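Local structure of Hut operon positive regulatory protein (Bacillus subtilis, 1VEA) at residues Leu15-Glu20 against Ala122-Gly127. The protein binds regulatory sequences on mRNA in the presence of histidine and suppresses transcription termination, switching on the hut operon for histidine utilization. The protein carries 1 engineered substitution. Numbering follows the deposited sequence.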
# COMPACT_ATOMS: atom_id res chain seq x y z
N LEU B 15 22.58 1.30 -16.70
CA LEU B 15 23.71 2.14 -17.03
C LEU B 15 23.40 2.92 -18.31
O LEU B 15 23.69 4.11 -18.39
CB LEU B 15 24.97 1.29 -17.22
CG LEU B 15 25.48 0.59 -15.96
CD1 LEU B 15 26.64 -0.33 -16.33
CD2 LEU B 15 25.91 1.64 -14.94
N LEU B 16 22.80 2.26 -19.29
CA LEU B 16 22.46 2.93 -20.54
C LEU B 16 21.52 4.09 -20.24
O LEU B 16 21.68 5.20 -20.75
CB LEU B 16 21.78 1.97 -21.51
CG LEU B 16 21.45 2.61 -22.86
CD1 LEU B 16 22.72 2.81 -23.65
CD2 LEU B 16 20.49 1.74 -23.64
N LEU B 17 20.53 3.81 -19.41
CA LEU B 17 19.56 4.81 -19.01
C LEU B 17 20.22 5.96 -18.28
O LEU B 17 19.99 7.12 -18.60
CB LEU B 17 18.52 4.17 -18.10
CG LEU B 17 17.54 5.13 -17.43
CD1 LEU B 17 16.71 5.82 -18.49
CD2 LEU B 17 16.65 4.36 -16.47
N LEU B 18 21.06 5.64 -17.30
CA LEU B 18 21.71 6.64 -16.47
C LEU B 18 22.91 7.41 -17.01
O LEU B 18 23.53 8.18 -16.27
CB LEU B 18 22.07 6.02 -15.12
CG LEU B 18 20.85 5.60 -14.29
CD1 LEU B 18 21.26 5.35 -12.84
CD2 LEU B 18 19.78 6.69 -14.36
N ASN B 19 23.25 7.23 -18.27
CA ASN B 19 24.39 7.96 -18.84
C ASN B 19 24.01 8.83 -20.02
O ASN B 19 23.76 8.35 -21.12
CB ASN B 19 25.50 6.99 -19.24
CG ASN B 19 26.38 6.59 -18.07
OD1 ASN B 19 26.94 5.49 -18.04
ND2 ASN B 19 26.50 7.48 -17.10
N GLU B 20 23.96 10.13 -19.76
CA GLU B 20 23.61 11.13 -20.75
C GLU B 20 24.86 11.47 -21.57
O GLU B 20 24.93 12.51 -22.22
CB GLU B 20 23.09 12.37 -20.03
CG GLU B 20 21.91 12.09 -19.11
CD GLU B 20 21.94 12.91 -17.84
OE1 GLU B 20 22.17 14.13 -17.92
OE2 GLU B 20 21.72 12.34 -16.74
N ALA B 122 14.82 -5.89 -20.79
CA ALA B 122 14.78 -4.99 -19.65
C ALA B 122 14.25 -3.62 -20.05
O ALA B 122 14.49 -3.13 -21.15
CB ALA B 122 16.17 -4.86 -19.03
N VAL B 123 13.51 -3.01 -19.14
CA VAL B 123 12.94 -1.69 -19.34
C VAL B 123 13.20 -0.93 -18.07
O VAL B 123 12.64 -1.25 -17.02
CB VAL B 123 11.42 -1.77 -19.55
CG1 VAL B 123 10.80 -0.40 -19.37
CG2 VAL B 123 11.12 -2.31 -20.94
N SER B 124 14.07 0.07 -18.15
CA SER B 124 14.41 0.89 -16.99
C SER B 124 13.94 2.33 -17.23
O SER B 124 14.06 2.85 -18.32
CB SER B 124 15.92 0.87 -16.75
OG SER B 124 16.60 1.22 -17.94
N LEU B 125 13.42 2.96 -16.19
CA LEU B 125 12.92 4.32 -16.31
C LEU B 125 13.56 5.26 -15.29
O LEU B 125 13.74 4.92 -14.12
CB LEU B 125 11.41 4.33 -16.12
CG LEU B 125 10.69 3.32 -17.02
CD1 LEU B 125 9.40 2.83 -16.37
CD2 LEU B 125 10.44 3.96 -18.35
N TYR B 126 13.90 6.45 -15.74
CA TYR B 126 14.47 7.44 -14.85
C TYR B 126 13.94 8.79 -15.23
O TYR B 126 14.00 9.17 -16.39
CB TYR B 126 15.98 7.48 -14.95
CG TYR B 126 16.57 8.56 -14.06
CD1 TYR B 126 16.52 8.45 -12.67
CD2 TYR B 126 17.16 9.69 -14.61
CE1 TYR B 126 17.05 9.44 -11.85
CE2 TYR B 126 17.70 10.67 -13.81
CZ TYR B 126 17.64 10.55 -12.43
OH TYR B 126 18.20 11.54 -11.65
N GLY B 127 13.42 9.52 -14.26
CA GLY B 127 12.89 10.82 -14.58
C GLY B 127 12.75 11.67 -13.35
O GLY B 127 13.26 11.33 -12.28
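Leu17 lays its CD2 methyl on the backbone of the facing strand, 3.4 Å from Leu125 C, in the notch between the side chains of Ser124 and Tyr126. Both of these point toward the helix, whereas Leu125 between them turns away, to the face where helix 70-86 packs. With its CG anti to the backbone N (chi1 171°), Leu17 extends onto the strand, and the same CD2 lies 3.5 Å from Tyr126 CB. On the other side of the notch the serine hydroxyl comes alongside, with Ser124 OG 3.5 Å from Leu17 CB. That oxygen is not left to face hydrocarbon alone, for it hydrogen-bonds to the hydroxyl of Ser13, one turn earlier on helix 9-18. Were Leu17 an alanine, a gap would probably open over the Leu125–Tyr126 peptide, and Tyr126 CB would lose part of its apolar cover.

Leu18 serves the aromatic ring instead. Its CD2 methyl sits over one face of Tyr126 in a CH-pi contact, 24° off the ring normal and displaced toward the rim. Leu18 CD2 comes closest to Tyr126 CG, at 3.7 Å. Farther out, the Tyr126 hydroxyl is hydrogen-bonded to Glu139 of the neighbouring strand and to Arg8 of a second subunit, while Leu18 also packs on Val14 of that subunit.

Here, as in helix-on-sheet packing generally, the alternation of a strand sends Ser124 and Tyr126 to the helix and Leu125 to the opposite face, toward the bound histidine analogue. No hydrogen bond joins the two segments; methyl packing seats helix on strand, and the polar ends of Ser124 and Tyr126 find their partners elsewhere, the tyrosine's partly across the hexamer's subunit boundary.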